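Local coordinates for protein transcriptional regulator, AraC family (Pseudomonas putida, PDB 3GRA) that probably regulates transcription as a sequence-specific DNA-binding factor of the AraC family, represented here by its DJ-1/PfpI-like domain without the DNA-binding part, at residues L85-P88 against E89-R92; G110-F113 against L114-G118; N95-A99 against H100-L104; F10-L13 against E14-M18; Q131-S134 against L135-S139. All coordinates share one frame; numbering follows the deposited sequence.

Contact 1 of 5, residues L85-P88 against E89-R92; sequences LKYP and ELDR. With MG (magnesium ion), chain E; EDO (1,2-ethanediol), chain D.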
# COMPACT_ATOMS: atom_id res chain seq x y z
N LEU A 85 -19.87 -2.32 2.57
CA LEU A 85 -20.35 -3.45 1.79
C LEU A 85 -21.53 -3.06 0.92
O LEU A 85 -22.66 -3.50 1.14
CB LEU A 85 -20.74 -4.59 2.72
CG LEU A 85 -19.66 -5.02 3.73
CD1 LEU A 85 -20.21 -6.08 4.66
CD2 LEU A 85 -18.43 -5.53 2.99
N LYS A 86 -21.27 -2.22 -0.08
CA LYS A 86 -22.33 -1.76 -0.98
C LYS A 86 -21.90 -1.99 -2.42
O LYS A 86 -21.66 -3.13 -2.82
CB LYS A 86 -22.56 -0.28 -0.76
CG LYS A 86 -21.22 0.42 -0.87
CD LYS A 86 -21.37 1.99 -0.72
CE LYS A 86 -20.05 2.89 -0.53
NZ LYS A 86 -19.92 4.35 -0.37
N TYR A 87 -21.81 -0.92 -3.20
CA TYR A 87 -21.39 -1.02 -4.58
C TYR A 87 -22.18 -2.08 -5.33
O TYR A 87 -21.60 -2.97 -5.96
CB TYR A 87 -19.90 -1.35 -4.63
CG TYR A 87 -19.03 -0.44 -3.78
CD1 TYR A 87 -18.90 0.91 -4.10
CD2 TYR A 87 -18.34 -0.93 -2.69
CE1 TYR A 87 -18.09 1.75 -3.34
CE2 TYR A 87 -17.52 -0.11 -1.92
CZ TYR A 87 -17.40 1.23 -2.25
OH TYR A 87 -16.57 2.05 -1.51
N PRO A 88 -23.53 -1.99 -5.29
CA PRO A 88 -24.40 -2.95 -5.98
C PRO A 88 -24.06 -3.18 -7.45
O PRO A 88 -24.34 -4.24 -7.99
CB PRO A 88 -25.79 -2.35 -5.80
CG PRO A 88 -25.51 -0.88 -5.66
CD PRO A 88 -24.32 -0.87 -4.74
N GLU A 89 -23.47 -2.17 -8.09
CA GLU A 89 -23.11 -2.29 -9.49
C GLU A 89 -22.13 -3.42 -9.76
O GLU A 89 -22.10 -3.99 -10.86
CB GLU A 89 -22.49 -0.98 -9.97
CG GLU A 89 -21.27 -0.59 -9.15
CD GLU A 89 -20.79 0.80 -9.43
OE1 GLU A 89 -20.50 1.10 -10.60
OE2 GLU A 89 -20.69 1.60 -8.47
N LEU A 90 -21.33 -3.74 -8.76
CA LEU A 90 -20.30 -4.78 -8.91
C LEU A 90 -20.88 -6.13 -9.27
O LEU A 90 -20.22 -6.94 -9.88
CB LEU A 90 -19.47 -4.89 -7.64
CG LEU A 90 -18.63 -3.67 -7.29
CD1 LEU A 90 -17.92 -3.90 -5.96
CD2 LEU A 90 -17.63 -3.41 -8.40
N ASP A 91 -22.14 -6.36 -8.91
CA ASP A 91 -22.77 -7.65 -9.20
C ASP A 91 -22.84 -8.03 -10.68
O ASP A 91 -22.34 -9.09 -11.02
CB ASP A 91 -24.14 -7.76 -8.57
CG ASP A 91 -24.06 -7.88 -7.06
OD1 ASP A 91 -22.94 -7.99 -6.55
OD2 ASP A 91 -25.12 -7.87 -6.38
N ARG A 92 -23.45 -7.21 -11.53
CA ARG A 92 -23.53 -7.56 -12.94
C ARG A 92 -22.19 -7.30 -13.62
O ARG A 92 -21.83 -7.99 -14.58
CB ARG A 92 -24.64 -6.80 -13.65
CG ARG A 92 -24.99 -5.48 -12.98
CD ARG A 92 -26.21 -4.86 -13.62
NE ARG A 92 -26.31 -3.45 -13.27
CZ ARG A 92 -25.62 -2.48 -13.86
NH1 ARG A 92 -24.78 -2.76 -14.85
NH2 ARG A 92 -25.75 -1.23 -13.45
MG MG E . -27.06 -7.38 -5.84
C1 EDO D . -26.50 -1.20 -9.46
O1 EDO D . -26.66 -1.96 -10.67
C2 EDO D . -26.55 0.30 -9.82
O2 EDO D . -26.73 0.42 -11.24
O HOH W 1 -26.97 -5.44 -6.54
O HOH W 2 -29.30 -6.66 -6.26
O HOH W 3 -26.80 -6.38 -4.12
O HOH W 4 -27.64 -8.99 -4.72
O HOH W 5 -27.56 -8.21 -7.80

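Contact 2 of 5, residues G110-F113 against L114-G118; sequences GAWF and LGRAG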
# COMPACT_ATOMS: atom_id res chain seq x y z
N GLY A 110 -12.57 -8.56 -0.53
CA GLY A 110 -13.11 -8.45 -1.88
C GLY A 110 -13.89 -9.69 -2.29
O GLY A 110 -14.78 -9.63 -3.13
N ALA A 111 -13.56 -10.83 -1.70
CA ALA A 111 -14.24 -12.05 -2.04
C ALA A 111 -15.71 -11.94 -1.64
O ALA A 111 -16.57 -12.60 -2.22
CB ALA A 111 -13.60 -13.24 -1.34
N TRP A 112 -16.00 -11.10 -0.66
CA TRP A 112 -17.41 -10.93 -0.28
C TRP A 112 -18.19 -10.46 -1.52
O TRP A 112 -19.28 -10.96 -1.81
CB TRP A 112 -17.55 -9.88 0.84
CG TRP A 112 -18.96 -9.75 1.35
CD1 TRP A 112 -19.58 -10.55 2.26
CD2 TRP A 112 -19.93 -8.77 0.95
NE1 TRP A 112 -20.88 -10.13 2.46
CE2 TRP A 112 -21.11 -9.04 1.67
CE3 TRP A 112 -19.91 -7.69 0.06
CZ2 TRP A 112 -22.27 -8.26 1.53
CZ3 TRP A 112 -21.05 -6.92 -0.08
CH2 TRP A 112 -22.22 -7.21 0.65
N PHE A 113 -17.61 -9.53 -2.27
CA PHE A 113 -18.22 -8.96 -3.47
C PHE A 113 -18.33 -9.97 -4.60
O PHE A 113 -19.33 -10.02 -5.31
CB PHE A 113 -17.42 -7.74 -3.91
CG PHE A 113 -17.50 -6.59 -2.93
CD1 PHE A 113 -18.61 -5.75 -2.90
CD2 PHE A 113 -16.45 -6.35 -2.04
CE1 PHE A 113 -18.67 -4.69 -1.99
CE2 PHE A 113 -16.52 -5.29 -1.14
CZ PHE A 113 -17.63 -4.46 -1.12
N LEU A 114 -17.29 -10.78 -4.78
CA LEU A 114 -17.32 -11.82 -5.80
C LEU A 114 -18.40 -12.82 -5.37
O LEU A 114 -19.06 -13.42 -6.20
CB LEU A 114 -15.97 -12.52 -5.87
CG LEU A 114 -14.84 -11.82 -6.64
CD1 LEU A 114 -14.80 -10.34 -6.32
CD2 LEU A 114 -13.52 -12.50 -6.31
N GLY A 115 -18.56 -12.97 -4.06
CA GLY A 115 -19.56 -13.89 -3.54
C GLY A 115 -20.98 -13.44 -3.87
O GLY A 115 -21.78 -14.21 -4.41
N ARG A 116 -21.28 -12.18 -3.55
CA ARG A 116 -22.60 -11.61 -3.81
C ARG A 116 -22.91 -11.60 -5.30
O ARG A 116 -24.07 -11.75 -5.70
CB ARG A 116 -22.66 -10.18 -3.27
CG ARG A 116 -24.05 -9.54 -3.34
CD ARG A 116 -23.98 -8.09 -2.89
NE ARG A 116 -23.15 -7.31 -3.80
CZ ARG A 116 -22.72 -6.08 -3.58
NH1 ARG A 116 -23.04 -5.45 -2.46
NH2 ARG A 116 -21.97 -5.47 -4.49
N ALA A 117 -21.88 -11.42 -6.12
CA ALA A 117 -22.05 -11.39 -7.57
C ALA A 117 -22.39 -12.78 -8.13
O ALA A 117 -22.85 -12.90 -9.26
CB ALA A 117 -20.78 -10.86 -8.23
N GLY A 118 -22.14 -13.82 -7.34
CA GLY A 118 -22.42 -15.17 -7.78
C GLY A 118 -21.34 -15.73 -8.69
O GLY A 118 -21.62 -16.60 -9.53

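Contact 3 of 5, residues N95-A99 against H100-L104; sequences NDCAA and HGMAL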
# COMPACT_ATOMS: atom_id res chain seq x y z
N ASN A 95 -20.24 -10.36 -12.95
CA ASN A 95 -20.92 -11.47 -13.61
C ASN A 95 -20.53 -11.45 -15.10
O ASN A 95 -20.17 -12.49 -15.67
CB ASN A 95 -22.43 -11.29 -13.44
CG ASN A 95 -23.17 -12.61 -13.44
OD1 ASN A 95 -23.32 -13.26 -14.47
ND2 ASN A 95 -23.64 -13.02 -12.26
N ASP A 96 -20.59 -10.27 -15.72
CA ASP A 96 -20.23 -10.11 -17.12
C ASP A 96 -18.74 -10.37 -17.34
O ASP A 96 -18.34 -10.90 -18.37
CB ASP A 96 -20.57 -8.71 -17.63
CG ASP A 96 -22.06 -8.42 -17.60
OD1 ASP A 96 -22.86 -9.32 -17.93
OD2 ASP A 96 -22.43 -7.28 -17.25
N CYS A 97 -17.92 -9.98 -16.37
CA CYS A 97 -16.50 -10.22 -16.49
C CYS A 97 -16.28 -11.74 -16.43
O CYS A 97 -15.40 -12.28 -17.09
CB CYS A 97 -15.72 -9.51 -15.38
SG CYS A 97 -15.51 -7.72 -15.64
N ALA A 98 -17.11 -12.41 -15.63
CA ALA A 98 -17.03 -13.86 -15.49
C ALA A 98 -17.54 -14.52 -16.78
O ALA A 98 -17.03 -15.56 -17.19
CB ALA A 98 -17.87 -14.33 -14.30
N ALA A 99 -18.54 -13.91 -17.41
CA ALA A 99 -19.08 -14.47 -18.64
C ALA A 99 -18.06 -14.32 -19.76
O ALA A 99 -17.89 -15.24 -20.54
CB ALA A 99 -20.37 -13.77 -19.02
N HIS A 100 -17.40 -13.17 -19.79
CA HIS A 100 -16.39 -12.83 -20.79
C HIS A 100 -15.20 -13.79 -20.79
O HIS A 100 -14.49 -13.89 -21.79
CB HIS A 100 -15.88 -11.40 -20.55
CG HIS A 100 -14.94 -10.90 -21.61
ND1 HIS A 100 -15.38 -10.40 -22.82
CD2 HIS A 100 -13.59 -10.84 -21.65
CE1 HIS A 100 -14.34 -10.05 -23.55
NE2 HIS A 100 -13.24 -10.31 -22.86
N GLY A 101 -14.97 -14.47 -19.68
CA GLY A 101 -13.86 -15.40 -19.59
C GLY A 101 -12.73 -14.92 -18.69
O GLY A 101 -11.69 -15.57 -18.59
N MSE A 102 -12.94 -13.78 -18.04
CA MSE A 102 -11.94 -13.20 -17.14
C MSE A 102 -11.74 -13.96 -15.83
O MSE A 102 -12.65 -14.60 -15.33
CB MSE A 102 -12.31 -11.77 -16.77
CG MSE A 102 -12.16 -10.73 -17.85
SE MSE A 102 -12.50 -9.08 -17.16
CE MSE A 102 -11.40 -9.03 -15.94
N ALA A 103 -10.54 -13.86 -15.28
CA ALA A 103 -10.27 -14.45 -13.99
C ALA A 103 -10.69 -13.29 -13.08
O ALA A 103 -10.64 -12.13 -13.51
CB ALA A 103 -8.78 -14.75 -13.82
N LEU A 104 -11.13 -13.59 -11.87
CA LEU A 104 -11.56 -12.53 -10.94
C LEU A 104 -10.92 -12.71 -9.57
O LEU A 104 -10.61 -13.84 -9.17
CB LEU A 104 -13.08 -12.53 -10.80
CG LEU A 104 -13.84 -12.23 -12.08
CD1 LEU A 104 -15.35 -12.32 -11.81
CD2 LEU A 104 -13.46 -10.84 -12.59
O HOH W 6 -14.44 -16.41 -15.75

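Contact 4 of 5, residues F10-L13 against E14-M18; sequences FILL and EHFSM. With EDO (1,2-ethanediol), chain C.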
# COMPACT_ATOMS: atom_id res chain seq x y z
N PHE A 10 -6.99 -3.40 -10.67
CA PHE A 10 -7.44 -3.45 -9.29
C PHE A 10 -8.49 -2.40 -8.99
O PHE A 10 -8.23 -1.20 -9.08
CB PHE A 10 -6.24 -3.21 -8.36
CG PHE A 10 -5.14 -4.23 -8.50
CD1 PHE A 10 -5.10 -5.34 -7.67
CD2 PHE A 10 -4.12 -4.05 -9.44
CE1 PHE A 10 -4.05 -6.27 -7.77
CE2 PHE A 10 -3.07 -4.96 -9.55
CZ PHE A 10 -3.04 -6.07 -8.71
N ILE A 11 -9.69 -2.84 -8.61
CA ILE A 11 -10.74 -1.90 -8.26
C ILE A 11 -10.53 -1.53 -6.79
O ILE A 11 -10.68 -2.36 -5.90
CB ILE A 11 -12.15 -2.50 -8.44
CG1 ILE A 11 -12.39 -2.84 -9.92
CG2 ILE A 11 -13.21 -1.49 -8.00
CD1 ILE A 11 -13.66 -3.58 -10.17
N LEU A 12 -10.17 -0.27 -6.55
CA LEU A 12 -9.92 0.18 -5.18
C LEU A 12 -11.20 0.77 -4.59
O LEU A 12 -11.70 1.78 -5.08
CB LEU A 12 -8.82 1.25 -5.15
CG LEU A 12 -7.49 0.94 -5.86
CD1 LEU A 12 -6.56 2.13 -5.65
CD2 LEU A 12 -6.84 -0.34 -5.29
N LEU A 13 -11.73 0.10 -3.57
CA LEU A 13 -12.94 0.55 -2.90
C LEU A 13 -12.54 1.47 -1.75
O LEU A 13 -11.38 1.45 -1.30
CB LEU A 13 -13.71 -0.66 -2.35
CG LEU A 13 -14.15 -1.75 -3.34
CD1 LEU A 13 -14.97 -2.80 -2.61
CD2 LEU A 13 -14.96 -1.13 -4.46
N GLU A 14 -13.48 2.28 -1.28
CA GLU A 14 -13.16 3.20 -0.20
C GLU A 14 -12.66 2.42 1.01
O GLU A 14 -13.21 1.38 1.37
CB GLU A 14 -14.39 4.03 0.18
CG GLU A 14 -14.03 5.45 0.63
CD GLU A 14 -15.09 6.08 1.51
OE1 GLU A 14 -15.44 5.46 2.53
OE2 GLU A 14 -15.56 7.20 1.19
N HIS A 15 -11.58 2.93 1.62
CA HIS A 15 -10.97 2.33 2.81
C HIS A 15 -10.30 0.98 2.52
O HIS A 15 -10.21 0.12 3.40
CB HIS A 15 -12.01 2.18 3.93
CG HIS A 15 -12.77 3.44 4.21
ND1 HIS A 15 -12.17 4.67 4.28
CD2 HIS A 15 -14.09 3.65 4.46
CE1 HIS A 15 -13.08 5.59 4.55
NE2 HIS A 15 -14.25 5.00 4.66
N PHE A 16 -9.84 0.80 1.29
CA PHE A 16 -9.18 -0.43 0.88
C PHE A 16 -7.88 -0.63 1.65
O PHE A 16 -7.16 0.34 1.96
CB PHE A 16 -8.87 -0.37 -0.62
CG PHE A 16 -7.78 0.61 -0.99
CD1 PHE A 16 -6.45 0.20 -1.05
CD2 PHE A 16 -8.09 1.94 -1.30
CE1 PHE A 16 -5.44 1.09 -1.42
CE2 PHE A 16 -7.09 2.84 -1.68
CZ PHE A 16 -5.76 2.42 -1.74
N SER A 17 -7.58 -1.88 1.98
CA SER A 17 -6.34 -2.19 2.68
C SER A 17 -5.17 -1.74 1.80
O SER A 17 -4.94 -2.29 0.72
CB SER A 17 -6.27 -3.70 2.92
OG SER A 17 -4.97 -4.06 3.35
N MSE A 18 -4.43 -0.72 2.23
CA MSE A 18 -3.33 -0.23 1.40
C MSE A 18 -2.17 -1.22 1.30
O MSE A 18 -1.52 -1.33 0.26
CB MSE A 18 -2.80 1.11 1.92
CG MSE A 18 -1.59 1.62 1.16
SE MSE A 18 -1.97 2.30 -0.46
CE MSE A 18 -2.10 4.01 0.03
C1 EDO C . -14.91 2.83 -5.05
O1 EDO C . -14.01 2.52 -6.11
C2 EDO C . -14.68 4.28 -4.55
O2 EDO C . -13.63 4.93 -5.31

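Contact 5 of 5, residues Q131-S134 against L135-S139; sequences QRAS and LSERS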
# COMPACT_ATOMS: atom_id res chain seq x y z
N GLN A 131 -15.89 -10.81 7.60
CA GLN A 131 -16.94 -10.99 6.60
C GLN A 131 -17.23 -12.43 6.21
O GLN A 131 -17.98 -12.68 5.27
CB GLN A 131 -16.60 -10.18 5.34
CG GLN A 131 -16.91 -8.67 5.43
CD GLN A 131 -15.89 -7.90 6.25
OE1 GLN A 131 -14.72 -7.80 5.88
NE2 GLN A 131 -16.33 -7.34 7.38
N ARG A 132 -16.65 -13.38 6.93
CA ARG A 132 -16.84 -14.79 6.62
C ARG A 132 -18.30 -15.24 6.79
O ARG A 132 -18.86 -15.92 5.94
CB ARG A 132 -15.93 -15.64 7.52
CG ARG A 132 -15.81 -17.11 7.14
CD ARG A 132 -15.10 -17.88 8.26
NE ARG A 132 -13.80 -17.29 8.58
CZ ARG A 132 -13.28 -17.25 9.80
NH1 ARG A 132 -13.94 -17.75 10.83
NH2 ARG A 132 -12.08 -16.70 10.00
N ALA A 133 -18.91 -14.84 7.90
CA ALA A 133 -20.30 -15.23 8.15
C ALA A 133 -21.25 -14.73 7.06
O ALA A 133 -22.07 -15.49 6.54
CB ALA A 133 -20.74 -14.73 9.53
N SER A 134 -21.13 -13.46 6.69
CA SER A 134 -21.98 -12.87 5.66
C SER A 134 -21.79 -13.53 4.30
O SER A 134 -22.76 -13.76 3.59
CB SER A 134 -21.69 -11.38 5.53
OG SER A 134 -21.81 -10.73 6.78
N LEU A 135 -20.54 -13.82 3.95
CA LEU A 135 -20.21 -14.46 2.67
C LEU A 135 -20.86 -15.83 2.52
O LEU A 135 -21.29 -16.20 1.43
CB LEU A 135 -18.69 -14.60 2.52
CG LEU A 135 -18.20 -15.39 1.29
CD1 LEU A 135 -18.82 -14.81 0.02
CD2 LEU A 135 -16.68 -15.34 1.22
N SER A 136 -20.90 -16.58 3.62
CA SER A 136 -21.50 -17.91 3.62
C SER A 136 -23.02 -17.79 3.55
O SER A 136 -23.68 -18.59 2.89
CB SER A 136 -21.11 -18.66 4.89
OG SER A 136 -19.71 -18.86 4.98
N GLU A 137 -23.56 -16.79 4.22
CA GLU A 137 -25.01 -16.55 4.25
C GLU A 137 -25.53 -16.12 2.88
O GLU A 137 -26.62 -16.53 2.47
CB GLU A 137 -25.35 -15.47 5.29
CG GLU A 137 -25.47 -16.00 6.71
CD GLU A 137 -25.39 -14.90 7.76
OE1 GLU A 137 -25.97 -13.81 7.53
OE2 GLU A 137 -24.76 -15.12 8.81
N ARG A 138 -24.75 -15.31 2.18
CA ARG A 138 -25.13 -14.82 0.86
C ARG A 138 -24.70 -15.73 -0.29
O ARG A 138 -25.26 -15.65 -1.38
CB ARG A 138 -24.55 -13.42 0.62
CG ARG A 138 -25.15 -12.33 1.49
CD ARG A 138 -24.32 -11.06 1.39
NE ARG A 138 -24.98 -9.91 1.99
CZ ARG A 138 -26.02 -9.27 1.45
NH1 ARG A 138 -26.52 -9.67 0.29
NH2 ARG A 138 -26.54 -8.23 2.07
N SER A 139 -23.70 -16.58 -0.04
CA SER A 139 -23.22 -17.46 -1.10
C SER A 139 -22.93 -18.88 -0.61
O SER A 139 -21.78 -19.29 -0.52
CB SER A 139 -21.96 -16.86 -1.72
OG SER A 139 -21.73 -17.37 -3.01

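Contact 1 of 5, residues L85-P88 against E89-R92
Tyr87 and Leu90 meet through aliphatic carbon: Leu90 CD1 lies 3.5 Å from Tyr87 CB, and the methyl stands obliquely to the phenol ring. The leucine reaches this place because its CG is anti to its own carbonyl carbon (chi1 -65°), beside the backbone N, which also brings Leu90 CG to 3.3 Å from Tyr87 O. That carbonyl is thus shared between an apolar neighbour and a polar one, for Leu90 N donates to Tyr87 O over 2.9 Å. The tyrosine ring itself leads away from the turn. Its hydroxyl is hydrogen-bonded to Glu14 N, while one face carries Lys86 CG over the ring centre. The four residues from Tyr87 to Leu90 form a type I beta turn that carries the chain from the loop after strand 74-78 into helix 90-100 of the DJ-1/PfpI domain. Asp91 N continues the pattern with a bond of 3.2 Å to Pro88 O. Asp91, just past the turn at the start of the helix, presents a metal ligand: with CG beside the backbone N, one carboxylate oxygen, OD2, binds magnesium at 2.1 Å, and five waters complete a roughly octahedral shell. One of them, water 1, also donates to Pro88 O, 3.2 Å away, so a backbone carbonyl joins the second shell. The other oxygen, OD1, makes a salt bridge with Arg116 NE, which should help fix the rotation of the carboxylate. At the surface, the extended Arg92 chain brings NH2 to 2.9 Å from O2 of an ethanediol, which lies at the guanidinium edge.

Contact 2 of 5, residues G110-F113 against L114-G118
Trp112 and Arg116, one helical turn apart, meet where the guanidinium group comes up to the six-membered part of the indole: NH1 of Arg116 is 3.4 Å from Trp112 CZ3 and approaches obliquely. The two planes are 69° apart, so this is no flat stack. Phe113 lies alongside the arginine, pointing the same way. Its CD1 sits over one face of the guanidinium group, and Arg116 NH2, 3.7 Å from that CD1, lies at the edge of the phenyl ring. The arginine chain leaves with CG anti to the backbone N (chi1 -174°), and its bend at chi3 brings the guanidinium up beside both rings. All three of its nitrogens are engaged beyond the helix: NH1 with Lys86 O, NE with Asp91 and NH2, weakly, with Tyr87 O.

The inner side is the compact one. Trp112 CE3 stands 3.7 Å above the centre of the Phe113 ring, and Leu114 folds back so that CD1 is 3.3 Å from Gly110 O. Gly115 N bonds to Ala111 O at 2.7 Å, and Ala117 CB lies 3.4 Å from Phe113 O. By contrast, the arginine and the end of the helix are partly open to solvent; there Gly118, with positive phi, closes a Schellman motif, its N donating to Gly115 O over 3.0 Å.

Helix 110-117 is held between neighbours: Phe113 and Leu114 pack on Val77 of strand 74-78, Phe113 on Leu90 and Ala117 on Leu94 of helix 90-100, and Trp112 on Ser134 and Arg138 of helix 132-138.

Contact 3 of 5, residues N95-A99 against H100-L104
Cys97 and Met102 (a selenomethionine) face each other with their heavy atoms, Cys97 SG lying 3.6 Å from Met102 SE. The contact is the exit from the helix of a beta-alpha-beta unit: strand 74-78, helix 90-100 and strand 103-107, with Gly101 and Met102 connecting the last two. Both side chains start out beside their own backbone N, Cys97 with SG at chi1 -77° and Met102 with CG at chi1 -73°. The methionine chain then runs on extended through chi2, which sets its selenium beside both SG and CB of Cys97; the bend at chi3 turns only the terminal methyl.

Leu104, the second residue of the strand, points back toward the helix and spans two of its residues with its fork. One methyl, CD2, is 3.8 Å from Cys97 CB, and the other, CD1, is 4.1 Å from Ala98 CB. Cys97, Met102 and Leu104 all rest on Leu75 of strand 74-78 as well, which places this sulfur, selenium and methyl cluster between helix and sheet. On the outer side the reversal is exposed. His100 N still makes a regular helical bond to Asp96 O, 2.8 Å long, whereas Gly101, the first residue to leave helical angles, has a positive phi of 109° and holds Cys97 O and Ala98 O only weakly through its N.

That change of direction lets Met102 CB come to 3.1 Å from Cys97 O, and the same oxygen takes the amide of Met102, whose N lies 3.0 Å from Cys97 O.

Contact 4 of 5, residues F10-L13 against E14-M18
The Phe16 ring has Leu12 CB over one face, 4.0 Å above the plane and displaced toward the rim, and Leu13 O at its edge, in the ring plane and 3.3 Å from Phe16 CD2. A second flat group, the imidazole of His15, lies close to the Glu14 carboxylate, but the placement of these two groups is doubtful. All these residues but Leu12 belong to a type II beta turn from Leu13 to Phe16, which takes the chain off strand 6-12 of the central sheet and toward helix 18-34. As expected at the third position of such a turn, His15 has a positive phi, 68°. The closing bond, Phe16 N to Leu13 O, is weak, bent to 124° at the hydrogen.

Phe16 folds back because its CG sits between the backbone N and the carbonyl carbon (chi1 70°), which swings the ring over the preceding strand. Leu12 crosses it obliquely, its CD1 reaching Phe16 CZ at 4.0 Å, and both pack on Val51 and Leu59. A polar tie holds the outer part of the loop, Glu14 O taking Thr83 OG1. Ser17 stands at the N-cap position, its OG bonded to Ser20 OG, and Met18 just after it packs on Thr22 of the second subunit. At the strand end, O1 of an ethanediol donates to Leu12 O over 2.6 Å.

Contact 5 of 5, residues Q131-S134 against L135-S139
Gln131 O, Arg132 O, Ala133 O and Ser134 O receive the amides of Leu135, Ser136, Glu137 and Arg138 in turn, a run of i to i+4 bonds of 2.9 to 3.2 Å that defines the short helix 132-138. The side chains contact across the turns mostly by lying against these same carbonyls. Glu137 is the clearest case: with CG beside its backbone N (chi1 -83°) the chain runs back along the helix, CG at 3.4 Å from Ala133 O and OE2 at 4.1 Å from Ala133 CB. Arg138 does the same one residue on, its CB and CG both 3.5 Å from Ser134 O before the chain extends onward to Trp112 of helix 110-117. Residues one turn apart, Ser134 and Arg138, thus both touch the indole. Leu135 turns the other way, its CB 3.4 Å from Gln131 O and its end directed to Ile127 and to Ile144. This packs the helix on strand 142-144 within the beta-alpha-beta unit of strand 123-125, helix 132-138 and strand 142-144. Gln131, at the N-cap position, sends its amide oxygen OE1 to Asn109.

No salt bridge links the charged chains of Glu137 and Arg138 to the earlier turn. Cohesion between the two turns therefore rests mainly on backbone bonds, with Ser136 OG a possible further partner of Arg132 O, while the charge of Arg138 is directed to the indole of Trp112.

Along the chain the order is contact 4, contact 1, contact 3, contact 2 and contact 5, each closing before the next opens, all within one DJ-1/PfpI domain. Contacts 1 and 3 begin and end helix 90-100, their centres about 15 Å apart; strand 103-107 then leads from contact 3 to contact 2. Contact 2 lies centrally: its centre is about 9 Å from those of contacts 1 and 5, and it touches all four others, bringing helix 110-117 against contact 1 and helix 132-138. Contacts 3 and 4 reach the same seven-stranded sheet without touching, about 7 Å apart at nearest atoms. The magnesium site of contact 1 lies at the surface, at the start of helix 90-100 and next to Arg116 of contact 2.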